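Local coordinates for 462aa long hypothetical selenium-binding protein (Sulfolobus tokodaii, PDB 2ECE) that is of unknown function but belongs to a beta-propeller family assigned to selenium binding, an activity it may share, at residues 72-77 against 101-106; 139-144 against 189-194; 203-208 against 254-259. All coordinates share one frame; numbering follows the deposited sequence.

Contact 1: residues 72-77 against 101-106; sequences ELHHFG and PGLRSS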
loop_
_atom_site.group_PDB
_atom_site.type_symbol
_atom_site.label_atom_id
_atom_site.label_comp_id
_atom_site.label_asym_id
_atom_site.label_seq_id
_atom_site.Cartn_x
_atom_site.Cartn_y
_atom_site.Cartn_z
ATOM N N GLU A 72 -11.603 1.043 -10.045
ATOM C CA GLU A 72 -10.431 1.768 -9.552
ATOM C C GLU A 72 -9.699 0.806 -8.630
ATOM O O GLU A 72 -9.800 0.892 -7.404
ATOM C CB GLU A 72 -10.774 3.070 -8.807
ATOM C CG GLU A 72 -9.550 3.778 -8.131
ATOM C CD GLU A 72 -9.064 5.062 -8.836
ATOM O OE1 GLU A 72 -9.906 5.869 -9.286
ATOM O OE2 GLU A 72 -7.832 5.281 -8.917
ATOM N N LEU A 73 -8.994 -0.148 -9.235
ATOM C CA LEU A 73 -8.215 -1.106 -8.458
ATOM C C LEU A 73 -7.118 -0.300 -7.804
ATOM O O LEU A 73 -6.724 0.761 -8.322
ATOM C CB LEU A 73 -7.602 -2.194 -9.346
ATOM C CG LEU A 73 -8.573 -3.228 -9.932
ATOM C CD1 LEU A 73 -7.813 -4.484 -10.322
ATOM C CD2 LEU A 73 -9.637 -3.582 -8.903
ATOM N N HIS A 74 -6.723 -0.718 -6.608
ATOM C CA HIS A 74 -5.670 0.011 -5.907
ATOM C C HIS A 74 -4.802 -0.951 -5.067
ATOM O O HIS A 74 -3.809 -1.501 -5.535
ATOM C CB HIS A 74 -6.429 0.970 -5.026
ATOM C CG HIS A 74 -5.624 2.063 -4.408
ATOM N ND1 HIS A 74 -5.419 3.272 -5.036
ATOM C CD2 HIS A 74 -5.097 2.190 -3.168
ATOM C CE1 HIS A 74 -4.804 4.098 -4.207
ATOM N NE2 HIS A 74 -4.595 3.465 -3.067
ATOM N N HIS A 75 -5.373 -1.351 -3.942
ATOM C CA HIS A 75 -4.688 -2.237 -2.998
ATOM C C HIS A 75 -5.472 -3.545 -2.970
ATOM O O HIS A 75 -6.675 -3.553 -3.229
ATOM C CB HIS A 75 -4.665 -1.639 -1.568
ATOM C CG HIS A 75 -3.543 -0.672 -1.314
ATOM N ND1 HIS A 75 -2.860 -0.032 -2.327
ATOM C CD2 HIS A 75 -3.002 -0.219 -0.154
ATOM C CE1 HIS A 75 -1.947 0.769 -1.805
ATOM N NE2 HIS A 75 -2.013 0.674 -0.488
ATOM N N PHE A 76 -4.784 -4.648 -2.699
ATOM C CA PHE A 76 -5.438 -5.952 -2.595
ATOM C C PHE A 76 -4.590 -6.892 -1.744
ATOM O O PHE A 76 -3.445 -6.582 -1.419
ATOM C CB PHE A 76 -5.726 -6.578 -3.978
ATOM C CG PHE A 76 -4.498 -6.962 -4.767
ATOM C CD1 PHE A 76 -3.717 -5.991 -5.384
ATOM C CD2 PHE A 76 -4.140 -8.302 -4.911
ATOM C CE1 PHE A 76 -2.592 -6.345 -6.137
ATOM C CE2 PHE A 76 -3.013 -8.674 -5.662
ATOM C CZ PHE A 76 -2.240 -7.690 -6.275
ATOM N N GLY A 77 -5.146 -8.035 -1.369
ATOM C CA GLY A 77 -4.390 -8.958 -0.544
ATOM C C GLY A 77 -4.881 -10.384 -0.630
ATOM O O GLY A 77 -5.786 -10.688 -1.401
ATOM N N PRO A 101 -10.529 -5.394 -4.000
ATOM C CA PRO A 101 -11.633 -4.441 -3.897
ATOM C C PRO A 101 -11.527 -3.251 -4.847
ATOM O O PRO A 101 -10.443 -2.917 -5.334
ATOM C CB PRO A 101 -11.547 -4.003 -2.442
ATOM C CG PRO A 101 -10.049 -3.865 -2.274
ATOM C CD PRO A 101 -9.515 -5.129 -2.960
ATOM N N GLY A 102 -12.663 -2.611 -5.104
ATOM C CA GLY A 102 -12.662 -1.438 -5.958
ATOM C C GLY A 102 -12.640 -0.222 -5.050
ATOM O O GLY A 102 -13.561 -0.033 -4.240
ATOM N N LEU A 103 -11.598 0.600 -5.156
ATOM C CA LEU A 103 -11.503 1.791 -4.315
ATOM C C LEU A 103 -12.616 2.797 -4.654
ATOM O O LEU A 103 -12.976 3.629 -3.824
ATOM C CB LEU A 103 -10.123 2.445 -4.464
ATOM C CG LEU A 103 -9.835 3.709 -3.643
ATOM C CD1 LEU A 103 -10.069 3.467 -2.157
ATOM C CD2 LEU A 103 -8.393 4.132 -3.891
ATOM N N ARG A 104 -13.152 2.714 -5.872
ATOM C CA ARG A 104 -14.245 3.587 -6.298
ATOM C C ARG A 104 -15.599 2.881 -6.197
ATOM O O ARG A 104 -16.563 3.444 -5.670
ATOM C CB ARG A 104 -14.039 4.066 -7.748
ATOM C CG ARG A 104 -13.302 5.400 -7.891
ATOM C CD ARG A 104 -13.238 5.885 -9.344
ATOM N NE ARG A 104 -12.390 7.070 -9.480
ATOM C CZ ARG A 104 -12.798 8.322 -9.279
ATOM N NH1 ARG A 104 -14.061 8.570 -8.946
ATOM N NH2 ARG A 104 -11.933 9.324 -9.362
ATOM N N SER A 105 -15.660 1.640 -6.675
ATOM C CA SER A 105 -16.905 0.868 -6.685
ATOM C C SER A 105 -17.363 0.195 -5.395
ATOM O O SER A 105 -18.561 -0.018 -5.208
ATOM C CB SER A 105 -16.826 -0.214 -7.760
ATOM O OG SER A 105 -15.886 -1.206 -7.376
ATOM N N SER A 106 -16.423 -0.159 -4.523
ATOM C CA SER A 106 -16.740 -0.849 -3.277
ATOM C C SER A 106 -17.032 -2.325 -3.557
ATOM O O SER A 106 -17.465 -3.064 -2.678
ATOM C CB SER A 106 -17.950 -0.215 -2.585
ATOM O OG SER A 106 -17.675 1.114 -2.188
HETATM O O HOH W 1 -7.712 -3.161 -5.771
#
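A buried water is the best-held polar atom here, gripped by three backbone groups: it accepts from His74 N at 2.8 Å and donates to both His75 O and Pro101 O. In this seven-bladed beta-propeller it joins two loops of one blade, the 72-77 approach to its first strand and the 101-106 turn after its second. The two run roughly antiparallel. Beside the water, one direct backbone bond ties them, Leu103 N to Glu72 O (2.9 Å, 151° at the hydrogen), with the donor lying above the carbonyl plane.

Glu72 also supplies the charged part. Its CG is anti to the backbone N and the chain bends at chi2 (107°), so OE1 meets Arg104 NE at 2.8 Å in a salt bridge, nearly along the C-O axis of OE1 and close to the guanidinium plane. Carboxylate and guanidinium are turned 37° apart. Ser403 OG bonds to both OE1 and Arg104 NH2, and Glu214 O takes Arg104 NH2 as well, so the charge of the buried carboxylate is probably well balanced.

Leucine suits position 103 because its branch reaches over a ring: CD2 lies 3.5 Å from the centroid of the His74 imidazole, a CH-pi contact, and His74 also stacks with His445. Gly102, having no side chain, lets Ser105 OG sit close by, and Ser106 N bonds back to Gly102 O to close the turn. At the far end the puckered Pro101 ring brings CD to the other loop, 3.3 Å from His75 O and 4.2 Å from Phe76 CB.

Contact 2: residues 139-144 against 189-194; sequences RLHTVH and LAYDFW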
loop_
_atom_site.group_PDB
_atom_site.type_symbol
_atom_site.label_atom_id
_atom_site.label_comp_id
_atom_site.label_asym_id
_atom_site.label_seq_id
_atom_site.Cartn_x
_atom_site.Cartn_y
_atom_site.Cartn_z
ATOM N N ARG A 139 -15.926 2.609 -0.753
ATOM C CA ARG A 139 -14.578 2.958 -1.217
ATOM C C ARG A 139 -13.545 2.165 -0.418
ATOM O O ARG A 139 -12.902 2.686 0.500
ATOM C CB ARG A 139 -14.324 4.464 -1.083
ATOM C CG ARG A 139 -14.977 5.324 -2.179
ATOM C CD ARG A 139 -16.485 5.512 -1.979
ATOM N NE ARG A 139 -17.018 6.522 -2.896
ATOM C CZ ARG A 139 -18.206 7.120 -2.766
ATOM N NH1 ARG A 139 -19.013 6.823 -1.755
ATOM N NH2 ARG A 139 -18.581 8.032 -3.649
ATOM N N LEU A 140 -13.396 0.897 -0.792
ATOM C CA LEU A 140 -12.503 -0.038 -0.114
ATOM C C LEU A 140 -11.045 0.102 -0.520
ATOM O O LEU A 140 -10.709 0.149 -1.710
ATOM C CB LEU A 140 -12.994 -1.464 -0.351
ATOM C CG LEU A 140 -14.116 -1.929 0.588
ATOM C CD1 LEU A 140 -15.221 -0.885 0.691
ATOM C CD2 LEU A 140 -14.654 -3.257 0.076
ATOM N N HIS A 141 -10.182 0.148 0.492
ATOM C CA HIS A 141 -8.754 0.350 0.285
ATOM C C HIS A 141 -7.847 -0.842 0.635
ATOM O O HIS A 141 -7.596 -1.711 -0.198
ATOM C CB HIS A 141 -8.329 1.589 1.089
ATOM C CG HIS A 141 -6.932 2.049 0.814
ATOM N ND1 HIS A 141 -6.611 2.877 -0.243
ATOM C CD2 HIS A 141 -5.769 1.796 1.460
ATOM C CE1 HIS A 141 -5.311 3.114 -0.236
ATOM N NE2 HIS A 141 -4.776 2.470 0.788
ATOM N N THR A 142 -7.378 -0.881 1.876
ATOM C CA THR A 142 -6.459 -1.926 2.332
ATOM C C THR A 142 -7.089 -3.274 2.686
ATOM O O THR A 142 -8.147 -3.327 3.308
ATOM C CB THR A 142 -5.666 -1.446 3.569
ATOM O OG1 THR A 142 -4.993 -0.216 3.257
ATOM C CG2 THR A 142 -4.626 -2.517 4.008
ATOM N N VAL A 143 -6.419 -4.357 2.288
ATOM C CA VAL A 143 -6.867 -5.710 2.608
ATOM C C VAL A 143 -5.764 -6.422 3.384
ATOM O O VAL A 143 -4.611 -6.435 2.948
ATOM C CB VAL A 143 -7.139 -6.558 1.349
ATOM C CG1 VAL A 143 -7.560 -7.971 1.766
ATOM C CG2 VAL A 143 -8.211 -5.909 0.505
ATOM N N HIS A 144 -6.115 -7.004 4.529
ATOM C CA HIS A 144 -5.156 -7.748 5.337
ATOM C C HIS A 144 -5.752 -9.086 5.764
ATOM O O HIS A 144 -6.923 -9.156 6.146
ATOM C CB HIS A 144 -4.751 -6.951 6.584
ATOM C CG HIS A 144 -3.654 -5.962 6.336
ATOM N ND1 HIS A 144 -2.453 -6.320 5.759
ATOM C CD2 HIS A 144 -3.567 -4.634 6.591
ATOM C CE1 HIS A 144 -1.675 -5.256 5.665
ATOM N NE2 HIS A 144 -2.326 -4.219 6.165
ATOM N N LEU A 189 -11.920 9.688 10.162
ATOM C CA LEU A 189 -11.219 9.456 8.904
ATOM C C LEU A 189 -10.528 8.088 8.922
ATOM O O LEU A 189 -10.344 7.488 9.981
ATOM C CB LEU A 189 -10.173 10.551 8.688
ATOM C CG LEU A 189 -10.449 11.718 7.729
ATOM C CD1 LEU A 189 -11.933 11.991 7.567
ATOM C CD2 LEU A 189 -9.707 12.942 8.249
ATOM N N ALA A 190 -10.143 7.601 7.746
ATOM C CA ALA A 190 -9.473 6.308 7.637
ATOM C C ALA A 190 -8.628 6.277 6.372
ATOM O O ALA A 190 -8.642 7.228 5.583
ATOM C CB ALA A 190 -10.518 5.174 7.580
ATOM N N TYR A 191 -7.862 5.199 6.214
ATOM C CA TYR A 191 -7.062 4.989 5.001
ATOM C C TYR A 191 -6.418 3.602 5.027
ATOM O O TYR A 191 -6.900 2.669 4.385
ATOM C CB TYR A 191 -5.948 6.019 4.899
ATOM C CG TYR A 191 -5.111 5.869 3.645
ATOM C CD1 TYR A 191 -3.840 5.280 3.665
ATOM C CD2 TYR A 191 -5.632 6.258 2.413
ATOM C CE1 TYR A 191 -3.118 5.080 2.470
ATOM C CE2 TYR A 191 -4.931 6.065 1.230
ATOM C CZ TYR A 191 -3.680 5.478 1.262
ATOM O OH TYR A 191 -3.004 5.298 0.082
ATOM N N ASP A 192 -5.465 3.430 5.934
ATOM C CA ASP A 192 -4.745 2.159 6.021
ATOM C C ASP A 192 -4.838 1.643 7.446
ATOM O O ASP A 192 -5.350 2.324 8.332
ATOM C CB ASP A 192 -3.266 2.332 5.606
ATOM C CG ASP A 192 -2.523 1.003 5.522
ATOM O OD1 ASP A 192 -3.111 0.022 5.012
ATOM O OD2 ASP A 192 -1.349 0.942 5.950
ATOM N N PHE A 193 -4.361 0.427 7.663
ATOM C CA PHE A 193 -4.375 -0.168 8.987
ATOM C C PHE A 193 -3.514 -1.408 8.973
ATOM O O PHE A 193 -3.242 -1.973 7.921
ATOM C CB PHE A 193 -5.796 -0.594 9.396
ATOM C CG PHE A 193 -6.269 -1.881 8.737
ATOM C CD1 PHE A 193 -6.775 -1.877 7.437
ATOM C CD2 PHE A 193 -6.186 -3.098 9.414
ATOM C CE1 PHE A 193 -7.193 -3.069 6.820
ATOM C CE2 PHE A 193 -6.600 -4.295 8.806
ATOM C CZ PHE A 193 -7.104 -4.279 7.506
ATOM N N TRP A 194 -3.062 -1.806 10.151
ATOM C CA TRP A 194 -2.325 -3.043 10.304
ATOM C C TRP A 194 -2.318 -3.395 11.781
ATOM O O TRP A 194 -3.082 -2.819 12.557
ATOM C CB TRP A 194 -0.900 -2.996 9.726
ATOM C CG TRP A 194 -0.546 -4.370 9.193
ATOM C CD1 TRP A 194 -1.199 -5.537 9.488
ATOM C CD2 TRP A 194 0.506 -4.726 8.276
ATOM N NE1 TRP A 194 -0.628 -6.590 8.815
ATOM C CE2 TRP A 194 0.418 -6.125 8.065
ATOM C CE3 TRP A 194 1.508 -4.004 7.611
ATOM C CZ2 TRP A 194 1.296 -6.818 7.221
ATOM C CZ3 TRP A 194 2.389 -4.700 6.766
ATOM C CH2 TRP A 194 2.271 -6.091 6.583
HETATM O O HOH W 2 -0.761 -1.696 6.047
#
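Adjacent propeller blades meet here near the central axis: the first strand of one, at 141-144, runs almost parallel to 191-194, the lead-in and start of the first strand of the next. Side chains rather than backbone bonds join the pair across the contact. Thr142, with OG1 anti to its carbonyl carbon, donates to Asp192 OD1 at 2.6 Å, using the anti lone pair of that oxygen; a beta-branched threonine suits the site because CG2 also packs against Phe193 CE1.

Beyond it lies an aromatic cluster around His144. One face of this imidazole stacks on the five-membered ring of Trp194 (centroids 3.6 Å apart, planes at 16°), while its CD2 edge points at the face of Phe193, 3.7 Å from CZ, in a T-shaped pair. Water 2 links His144 NE2 (3.0 Å) to Asp192 OD2, donating to the carboxylate; the nearby negative charge could favour a protonated histidine. Towards the start of the strands, the His141 and Tyr191 rings meet obliquely, planes 44° apart.

Strand 150-154 lines the Phe193 side through Tyr151 and Ser153, strand 250-258 of the following blade meets Trp194 through Pro258, and Asp192 OD2 accepts a bond from Leu256 N of that strand.

Contact 3: residues 203-208 against 254-259; sequences VSSEWA and LELRPL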
loop_
_atom_site.group_PDB
_atom_site.type_symbol
_atom_site.label_atom_id
_atom_site.label_comp_id
_atom_site.label_asym_id
_atom_site.label_seq_id
_atom_site.Cartn_x
_atom_site.Cartn_y
_atom_site.Cartn_z
ATOM N N VAL A 203 -3.613 -0.573 14.450
ATOM C CA VAL A 203 -3.356 0.841 14.222
ATOM C C VAL A 203 -4.041 1.198 12.916
ATOM O O VAL A 203 -4.065 0.386 11.988
ATOM C CB VAL A 203 -1.831 1.115 14.113
ATOM C CG1 VAL A 203 -1.169 0.881 15.457
ATOM C CG2 VAL A 203 -1.209 0.191 13.070
ATOM N N SER A 204 -4.612 2.396 12.845
ATOM C CA SER A 204 -5.296 2.855 11.643
ATOM C C SER A 204 -4.884 4.300 11.370
ATOM O O SER A 204 -4.544 5.040 12.304
ATOM C CB SER A 204 -6.819 2.761 11.826
ATOM O OG SER A 204 -7.274 3.597 12.884
ATOM N N SER A 205 -4.923 4.699 10.100
ATOM C CA SER A 205 -4.512 6.050 9.705
ATOM C C SER A 205 -5.634 6.941 9.162
ATOM O O SER A 205 -6.814 6.640 9.336
ATOM C CB SER A 205 -3.373 5.957 8.681
ATOM O OG SER A 205 -3.762 5.189 7.558
ATOM N N GLU A 206 -5.264 8.039 8.504
ATOM C CA GLU A 206 -6.271 8.973 7.991
ATOM C C GLU A 206 -5.872 9.716 6.714
ATOM O O GLU A 206 -4.812 10.345 6.648
ATOM C CB GLU A 206 -6.601 10.048 9.035
ATOM C CG GLU A 206 -6.933 9.586 10.452
ATOM C CD GLU A 206 -7.206 10.777 11.372
ATOM O OE1 GLU A 206 -6.643 11.858 11.106
ATOM O OE2 GLU A 206 -7.964 10.641 12.358
ATOM N N TRP A 207 -6.740 9.652 5.709
ATOM C CA TRP A 207 -6.508 10.372 4.466
ATOM C C TRP A 207 -7.611 11.429 4.425
ATOM O O TRP A 207 -7.436 12.518 4.962
ATOM C CB TRP A 207 -6.599 9.431 3.264
ATOM C CG TRP A 207 -6.161 10.054 1.960
ATOM C CD1 TRP A 207 -5.287 11.095 1.795
ATOM C CD2 TRP A 207 -6.502 9.606 0.640
ATOM N NE1 TRP A 207 -5.056 11.315 0.455
ATOM C CE2 TRP A 207 -5.787 10.416 -0.275
ATOM C CE3 TRP A 207 -7.333 8.595 0.141
ATOM C CZ2 TRP A 207 -5.883 10.247 -1.660
ATOM C CZ3 TRP A 207 -7.428 8.426 -1.239
ATOM C CH2 TRP A 207 -6.706 9.248 -2.123
ATOM N N ALA A 208 -8.748 11.089 3.823
ATOM C CA ALA A 208 -9.896 11.992 3.732
ATOM C C ALA A 208 -11.067 11.142 3.252
ATOM O O ALA A 208 -10.849 10.029 2.786
ATOM C CB ALA A 208 -9.613 13.115 2.737
ATOM N N LEU A 254 -0.824 8.258 5.756
ATOM C CA LEU A 254 -1.138 7.115 4.944
ATOM C C LEU A 254 -0.715 5.735 5.533
ATOM O O LEU A 254 -1.461 5.128 6.314
ATOM C CB LEU A 254 -0.538 7.366 3.477
ATOM C CG LEU A 254 -1.191 8.638 2.867
ATOM C CD1 LEU A 254 -0.906 8.590 1.391
ATOM C CD2 LEU A 254 -2.716 8.733 3.087
ATOM N N GLU A 255 0.272 5.141 4.823
ATOM C CA GLU A 255 0.767 3.787 5.052
ATOM C C GLU A 255 1.377 3.422 6.368
ATOM O O GLU A 255 2.372 4.029 6.811
ATOM C CB GLU A 255 1.746 3.383 3.915
ATOM C CG GLU A 255 1.214 3.478 2.480
ATOM C CD GLU A 255 0.083 2.505 2.166
ATOM O OE1 GLU A 255 0.072 1.396 2.731
ATOM O OE2 GLU A 255 -0.789 2.841 1.334
ATOM N N LEU A 256 0.806 2.384 6.976
ATOM C CA LEU A 256 1.225 1.934 8.311
ATOM C C LEU A 256 2.071 0.693 8.229
ATOM O O LEU A 256 1.630 -0.313 7.670
ATOM C CB LEU A 256 -0.002 1.649 9.203
ATOM C CG LEU A 256 -0.681 2.868 9.824
ATOM C CD1 LEU A 256 -2.089 2.525 10.271
ATOM C CD2 LEU A 256 0.165 3.358 10.989
ATOM N N ARG A 257 3.277 0.738 8.784
ATOM C CA ARG A 257 4.149 -0.421 8.698
ATOM C C ARG A 257 4.790 -0.827 10.020
ATOM O O ARG A 257 5.826 -0.293 10.413
ATOM C CB ARG A 257 5.253 -0.172 7.663
ATOM C CG ARG A 257 4.753 0.076 6.237
ATOM C CD ARG A 257 4.169 -1.188 5.582
ATOM N NE ARG A 257 3.829 -0.951 4.174
ATOM C CZ ARG A 257 2.707 -0.377 3.751
ATOM N NH1 ARG A 257 1.784 0.017 4.618
ATOM N NH2 ARG A 257 2.521 -0.166 2.456
ATOM N N PRO A 258 4.154 -1.761 10.741
ATOM C CA PRO A 258 4.691 -2.238 12.021
ATOM C C PRO A 258 5.985 -2.988 11.677
ATOM O O PRO A 258 6.128 -3.472 10.549
ATOM C CB PRO A 258 3.621 -3.223 12.503
ATOM C CG PRO A 258 2.354 -2.738 11.833
ATOM C CD PRO A 258 2.836 -2.359 10.456
ATOM N N LEU A 259 6.933 -3.083 12.608
ATOM C CA LEU A 259 8.125 -3.863 12.298
ATOM C C LEU A 259 7.599 -5.299 12.204
ATOM O O LEU A 259 6.577 -5.635 12.816
ATOM C CB LEU A 259 9.188 -3.751 13.397
ATOM C CG LEU A 259 9.959 -2.427 13.480
ATOM C CD1 LEU A 259 11.223 -2.635 14.318
ATOM C CD2 LEU A 259 10.339 -1.946 12.096
#
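Hydrogen bonding, apolar packing and a local ion pair each contribute where the end of the second strand of one propeller blade, with the loop after it (203-208), meets the first strand of the next blade (254-259).

A single hydrogen bond crosses between the segments. Ser205 OG, set between the backbone N and the carbonyl carbon (chi1 57°), donates to Leu254 O at 2.6 Å, in the carbonyl plane and on a lone pair. The same hydroxyl accepts from Asp192 N, so a small serine stitches three pieces of backbone together, and its buried oxygen is used both as donor and as acceptor.

Apolar contacts lie to either side of it along the chain. Leu256 pushes CD1 against the backbone of 203-205, 3.4 Å from Val203 O and 3.5 Å from Ser204 C, and crosses Val203 obliquely, CD1 to CG2 at 3.7 Å. Farther along, Leu254, whose CB points away from the other segment, brings its branch back so that CD2 lies 3.7 Å from Trp207 CD1. The indole in turn meets the rings of Tyr191, Tyr226 and Trp405.

No ion pair crosses between the segments; Arg257 and Glu255 pair within 254-259, on the opposite side of the strand from Leu256. Arg257 grips Glu255 end-on: NH1 and NH2 both bond to OE1, each at 2.9 Å, with that oxygen close to the guanidinium plane. NH1 also donates to Leu256 O, and NH2 has a second partner in Asp325 OD1. Glu255 OE2 takes His75 NE2.

The joint between blades is thus uncharged, made of leucine carbons against valine and tryptophan with one serine hydroxyl bond, while the buried carboxylate of Glu255, held by arginine and histidine, is probably kept ionised.

All three contacts are buried, and they follow one another in sequence through adjoining blades. Contact 1 stays within one blade and joins loops; its Arg104 end comes closest to solvent. Contacts 2 and 3 each bridge neighbouring blades and share one: strands 193-196 and 201-204 are partners in its sheet, and the contact centres lie about 8 Å apart. A salt bridge crosses only in contact 1; contact 2 is mainly aromatic, with a threonine-aspartate bond and a water; contact 3 is mainly apolar, with one serine bond. Polar side chains connect them: His74 and His75 adjoin His141, His75 NE2 bonds to Glu255 OE2, and Asp192 ties contact 2 to contact 3.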